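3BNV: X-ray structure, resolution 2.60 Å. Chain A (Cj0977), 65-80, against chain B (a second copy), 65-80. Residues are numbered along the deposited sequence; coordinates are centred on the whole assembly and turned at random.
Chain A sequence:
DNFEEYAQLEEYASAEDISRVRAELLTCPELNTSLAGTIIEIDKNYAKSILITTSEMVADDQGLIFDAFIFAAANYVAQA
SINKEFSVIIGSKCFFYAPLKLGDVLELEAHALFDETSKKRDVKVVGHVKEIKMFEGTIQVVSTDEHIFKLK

Chain A, residues 65-80: IFDAFIFAAANYVAQA
Chain B, residues 65-80: IFDAFIFAAANYVAQA

Residues 65-80 of the two copies of Cj0977 pack against each other in a nearly twofold arrangement, burying 675 Å² summed over both sides. Ile A65 and Phe A66, like Ile B65 and Phe B66, are extended (phi/psi near -95/125 and -56/131); beyond this the chain is helical, through Ala A80 and Ala B80 and onward, with bonds such as Ala A72 N to Ala A68 O (2.6 Å). The helices run antiparallel at 159°, their axes approaching to 8.9 Å. In register, the CA atoms of Ala A68 and Ala B72 lie 4.8 Å apart, as do those of Ala A72 and Ala B68.

Small side chains permit this approach: Ala A68 CB lies 3.4 Å from Ala B72 CA and 3.6 Å from Ala B72 CB, and the reciprocal pair matches. At the centre, Phe A71 and Phe B71 (both chi1 t, chi2 near -95°) stack face to face, centroids 4.2 Å apart and planes at 21°; Phe A71 CD1 also touches Ala B68 CB at 3.7 Å.

Phe A66 (chi1 t, chi2 -132°) starts sideways, but its ring reaches the partner helix. Its edge meets Ala B72 O (CE1 to O, 3.6 Å), while Asn B75 ND2 lies over one face; Phe A66 CZ is 4.0 Å from Tyr B76 CB. Phe B66 repeats this against Ala A72, Asn A75 and Tyr A76.

No direct hydrogen bond links the two stretches. Asn B75 ND2 lies 3.0 Å from Ala A68 N, but both are donors. Within chain B, Gln B79 (chi1 m, chi2 t, chi3 74°) donates from NE2 to Asn B75 OD1 at 3.1 Å; the corresponding bond from Gln A79 NE2 to Asn A75 OD1 is weak at 3.5 Å. Water bridges the chains instead: one molecule accepts from Asp A67 N (3.2 Å), donates to Asp A67 OD1 (2.5 Å) and accepts weakly from Gln B79 NE2 (2.7 Å).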

# COMPACT_ATOMS: atom_id res chain seq x y z
N ILE A 65 7.11 10.95 1.40
CA ILE A 65 6.87 9.56 1.70
C ILE A 65 5.89 8.98 0.68
O ILE A 65 4.79 9.50 0.52
CB ILE A 65 6.28 9.43 3.11
CG1 ILE A 65 7.25 10.03 4.12
CG2 ILE A 65 6.02 8.01 3.48
CD1 ILE A 65 8.47 9.13 4.49
N PHE A 66 6.28 7.90 0.02
CA PHE A 66 5.45 7.25 -0.97
C PHE A 66 4.12 6.93 -0.35
O PHE A 66 4.08 6.32 0.72
CB PHE A 66 6.11 5.97 -1.42
CG PHE A 66 5.52 5.39 -2.66
CD1 PHE A 66 5.19 4.04 -2.72
CD2 PHE A 66 5.36 6.17 -3.80
CE1 PHE A 66 4.70 3.48 -3.89
CE2 PHE A 66 4.87 5.62 -4.97
CZ PHE A 66 4.53 4.27 -5.01
N ASP A 67 3.03 7.31 -1.01
CA ASP A 67 1.70 7.17 -0.43
C ASP A 67 1.33 5.73 -0.07
O ASP A 67 0.60 5.49 0.90
CB ASP A 67 0.67 7.79 -1.36
CG ASP A 67 0.82 9.31 -1.50
OD1 ASP A 67 1.10 9.82 -2.63
OD2 ASP A 67 0.64 10.02 -0.49
N ALA A 68 1.84 4.76 -0.82
CA ALA A 68 1.50 3.36 -0.57
C ALA A 68 1.83 2.90 0.84
O ALA A 68 1.18 1.98 1.37
CB ALA A 68 2.18 2.47 -1.57
N PHE A 69 2.80 3.52 1.48
CA PHE A 69 3.12 3.12 2.85
C PHE A 69 2.02 3.52 3.80
O PHE A 69 1.76 2.85 4.79
CB PHE A 69 4.47 3.64 3.30
CG PHE A 69 5.58 3.03 2.52
CD1 PHE A 69 5.96 1.74 2.76
CD2 PHE A 69 6.14 3.72 1.46
CE1 PHE A 69 6.95 1.14 2.03
CE2 PHE A 69 7.12 3.14 0.72
CZ PHE A 69 7.53 1.84 0.99
N ILE A 70 1.34 4.62 3.48
CA ILE A 70 0.22 5.00 4.31
C ILE A 70 -0.83 3.94 4.10
O ILE A 70 -1.44 3.48 5.07
CB ILE A 70 -0.34 6.32 3.88
CG1 ILE A 70 0.73 7.39 3.90
CG2 ILE A 70 -1.47 6.73 4.76
CD1 ILE A 70 0.24 8.65 3.09
N PHE A 71 -1.02 3.52 2.85
CA PHE A 71 -2.00 2.48 2.57
C PHE A 71 -1.59 1.21 3.30
O PHE A 71 -2.40 0.59 3.96
CB PHE A 71 -2.15 2.21 1.08
CG PHE A 71 -3.16 1.11 0.75
CD1 PHE A 71 -2.77 -0.21 0.61
CD2 PHE A 71 -4.51 1.40 0.59
CE1 PHE A 71 -3.70 -1.20 0.30
CE2 PHE A 71 -5.43 0.40 0.31
CZ PHE A 71 -5.02 -0.90 0.15
N ALA A 72 -0.33 0.83 3.20
CA ALA A 72 0.10 -0.36 3.91
C ALA A 72 -0.31 -0.29 5.37
O ALA A 72 -0.85 -1.25 5.90
CB ALA A 72 1.58 -0.55 3.79
N ALA A 73 -0.06 0.83 6.03
CA ALA A 73 -0.40 0.93 7.43
C ALA A 73 -1.92 0.75 7.61
O ALA A 73 -2.38 0.01 8.48
CB ALA A 73 0.09 2.23 7.98
N ALA A 74 -2.70 1.40 6.75
CA ALA A 74 -4.15 1.29 6.84
C ALA A 74 -4.61 -0.16 6.61
O ALA A 74 -5.53 -0.67 7.28
CB ALA A 74 -4.78 2.20 5.85
N ASN A 75 -3.97 -0.82 5.67
CA ASN A 75 -4.24 -2.19 5.35
C ASN A 75 -3.99 -3.07 6.59
O ASN A 75 -4.78 -3.96 6.94
CB ASN A 75 -3.36 -2.55 4.15
CG ASN A 75 -3.58 -3.95 3.64
OD1 ASN A 75 -4.24 -4.79 4.27
ND2 ASN A 75 -2.99 -4.23 2.49
N TYR A 76 -2.90 -2.80 7.28
CA TYR A 76 -2.56 -3.58 8.45
C TYR A 76 -3.55 -3.35 9.60
O TYR A 76 -4.15 -4.29 10.11
CB TYR A 76 -1.10 -3.30 8.81
CG TYR A 76 -0.49 -4.08 9.94
CD1 TYR A 76 0.41 -3.49 10.78
CD2 TYR A 76 -0.78 -5.41 10.14
CE1 TYR A 76 1.00 -4.19 11.81
CE2 TYR A 76 -0.19 -6.12 11.18
CZ TYR A 76 0.70 -5.50 12.02
OH TYR A 76 1.30 -6.19 13.05
N VAL A 77 -3.77 -2.11 9.99
CA VAL A 77 -4.69 -1.84 11.09
C VAL A 77 -6.16 -2.24 10.76
O VAL A 77 -6.91 -2.66 11.64
CB VAL A 77 -4.59 -0.40 11.63
CG1 VAL A 77 -5.33 0.57 10.75
CG2 VAL A 77 -5.16 -0.31 12.98
N ALA A 78 -6.58 -2.15 9.51
CA ALA A 78 -7.90 -2.70 9.14
C ALA A 78 -7.99 -4.18 9.47
O ALA A 78 -8.95 -4.64 10.08
CB ALA A 78 -8.18 -2.52 7.66
N GLN A 79 -6.99 -4.95 9.05
CA GLN A 79 -7.03 -6.36 9.35
C GLN A 79 -6.93 -6.60 10.84
O GLN A 79 -7.56 -7.50 11.35
CB GLN A 79 -5.94 -7.12 8.62
CG GLN A 79 -6.08 -7.11 7.11
CD GLN A 79 -5.32 -8.23 6.48
OE1 GLN A 79 -5.69 -9.39 6.63
NE2 GLN A 79 -4.24 -7.92 5.79
N ALA A 80 -6.17 -5.78 11.57
CA ALA A 80 -6.09 -5.99 13.00
C ALA A 80 -7.43 -5.76 13.71
O ALA A 80 -7.68 -6.34 14.75
CB ALA A 80 -5.04 -5.13 13.59
N ILE B 65 1.25 -12.82 0.23
CA ILE B 65 1.83 -11.50 0.03
C ILE B 65 0.91 -10.41 0.55
O ILE B 65 -0.24 -10.34 0.14
CB ILE B 65 2.12 -11.24 -1.45
CG1 ILE B 65 3.17 -12.23 -1.97
CG2 ILE B 65 2.55 -9.78 -1.67
CD1 ILE B 65 4.57 -12.02 -1.39
N PHE B 66 1.40 -9.55 1.43
CA PHE B 66 0.57 -8.48 1.98
C PHE B 66 0.04 -7.65 0.82
O PHE B 66 0.80 -7.27 -0.07
CB PHE B 66 1.40 -7.64 2.96
CG PHE B 66 0.58 -6.73 3.82
CD1 PHE B 66 0.86 -5.37 3.86
CD2 PHE B 66 -0.47 -7.22 4.56
CE1 PHE B 66 0.09 -4.51 4.63
CE2 PHE B 66 -1.23 -6.37 5.33
CZ PHE B 66 -0.96 -5.02 5.36
N ASP B 67 -1.25 -7.38 0.83
CA ASP B 67 -1.91 -6.74 -0.31
C ASP B 67 -1.39 -5.36 -0.66
O ASP B 67 -1.41 -4.95 -1.81
CB ASP B 67 -3.42 -6.74 -0.10
CG ASP B 67 -4.01 -8.16 -0.08
OD1 ASP B 67 -4.80 -8.50 0.84
OD2 ASP B 67 -3.64 -8.96 -0.98
N ALA B 68 -0.87 -4.65 0.33
CA ALA B 68 -0.45 -3.28 0.12
C ALA B 68 0.72 -3.22 -0.86
O ALA B 68 0.94 -2.19 -1.50
CB ALA B 68 -0.08 -2.66 1.41
N PHE B 69 1.49 -4.28 -0.97
CA PHE B 69 2.60 -4.23 -1.90
C PHE B 69 2.08 -4.26 -3.33
O PHE B 69 2.72 -3.76 -4.23
CB PHE B 69 3.61 -5.33 -1.62
CG PHE B 69 4.34 -5.17 -0.30
CD1 PHE B 69 5.39 -4.28 -0.19
CD2 PHE B 69 3.95 -5.90 0.83
CE1 PHE B 69 6.05 -4.12 1.03
CE2 PHE B 69 4.60 -5.74 2.04
CZ PHE B 69 5.65 -4.86 2.14
N ILE B 70 0.90 -4.83 -3.54
CA ILE B 70 0.32 -4.79 -4.87
C ILE B 70 -0.09 -3.35 -5.10
O ILE B 70 0.13 -2.79 -6.17
CB ILE B 70 -0.91 -5.69 -5.00
CG1 ILE B 70 -0.50 -7.16 -5.13
CG2 ILE B 70 -1.74 -5.30 -6.21
CD1 ILE B 70 0.28 -7.69 -3.94
N PHE B 71 -0.67 -2.74 -4.07
CA PHE B 71 -1.06 -1.35 -4.17
C PHE B 71 0.16 -0.48 -4.42
O PHE B 71 0.11 0.43 -5.27
CB PHE B 71 -1.77 -0.88 -2.90
CG PHE B 71 -2.27 0.51 -3.00
CD1 PHE B 71 -1.53 1.57 -2.49
CD2 PHE B 71 -3.47 0.78 -3.65
CE1 PHE B 71 -1.99 2.87 -2.59
CE2 PHE B 71 -3.92 2.10 -3.75
CZ PHE B 71 -3.17 3.13 -3.23
N ALA B 72 1.25 -0.73 -3.72
CA ALA B 72 2.46 0.04 -3.96
C ALA B 72 2.85 -0.02 -5.44
O ALA B 72 3.19 0.99 -6.04
CB ALA B 72 3.62 -0.43 -3.09
N ALA B 73 2.82 -1.21 -6.02
CA ALA B 73 3.20 -1.35 -7.40
C ALA B 73 2.25 -0.51 -8.23
O ALA B 73 2.68 0.23 -9.12
CB ALA B 73 3.16 -2.81 -7.83
N ALA B 74 0.95 -0.61 -7.94
CA ALA B 74 -0.06 0.12 -8.72
C ALA B 74 0.13 1.63 -8.56
O ALA B 74 -0.01 2.39 -9.52
CB ALA B 74 -1.44 -0.28 -8.29
N ASN B 75 0.48 2.03 -7.34
CA ASN B 75 0.76 3.42 -7.03
C ASN B 75 1.91 3.92 -7.90
O ASN B 75 1.84 5.00 -8.46
CB ASN B 75 1.13 3.51 -5.55
CG ASN B 75 1.31 4.93 -5.07
OD1 ASN B 75 1.38 5.87 -5.87
ND2 ASN B 75 1.41 5.08 -3.77
N TYR B 76 2.97 3.13 -8.01
CA TYR B 76 4.15 3.54 -8.73
C TYR B 76 3.87 3.67 -10.23
O TYR B 76 4.13 4.72 -10.82
CB TYR B 76 5.24 2.51 -8.49
CG TYR B 76 6.61 2.84 -9.01
CD1 TYR B 76 7.58 1.85 -9.07
CD2 TYR B 76 6.96 4.12 -9.40
CE1 TYR B 76 8.85 2.12 -9.51
CE2 TYR B 76 8.25 4.40 -9.86
CZ TYR B 76 9.19 3.38 -9.90
OH TYR B 76 10.46 3.58 -10.34
N VAL B 77 3.33 2.61 -10.83
CA VAL B 77 3.09 2.61 -12.27
C VAL B 77 2.07 3.68 -12.68
O VAL B 77 2.17 4.28 -13.76
CB VAL B 77 2.64 1.21 -12.79
CG1 VAL B 77 1.13 1.02 -12.64
CG2 VAL B 77 3.05 1.03 -14.24
N ALA B 78 1.09 3.93 -11.82
CA ALA B 78 0.14 4.99 -12.08
C ALA B 78 0.89 6.31 -12.21
O ALA B 78 0.72 7.03 -13.19
CB ALA B 78 -0.90 5.08 -10.95
N GLN B 79 1.76 6.60 -11.25
CA GLN B 79 2.51 7.84 -11.34
C GLN B 79 3.47 7.88 -12.51
O GLN B 79 3.74 8.94 -13.03
CB GLN B 79 3.26 8.14 -10.04
CG GLN B 79 2.32 8.51 -8.94
CD GLN B 79 3.04 9.05 -7.76
OE1 GLN B 79 3.53 10.19 -7.80
NE2 GLN B 79 3.14 8.24 -6.69
N ALA B 80 3.98 6.73 -12.92
CA ALA B 80 4.88 6.70 -14.05
C ALA B 80 4.12 6.97 -15.35
O ALA B 80 4.71 7.40 -16.33
CB ALA B 80 5.63 5.38 -14.11
O HOH W 1 2.62 8.42 -4.02
O HOH W 2 -3.54 -7.67 3.07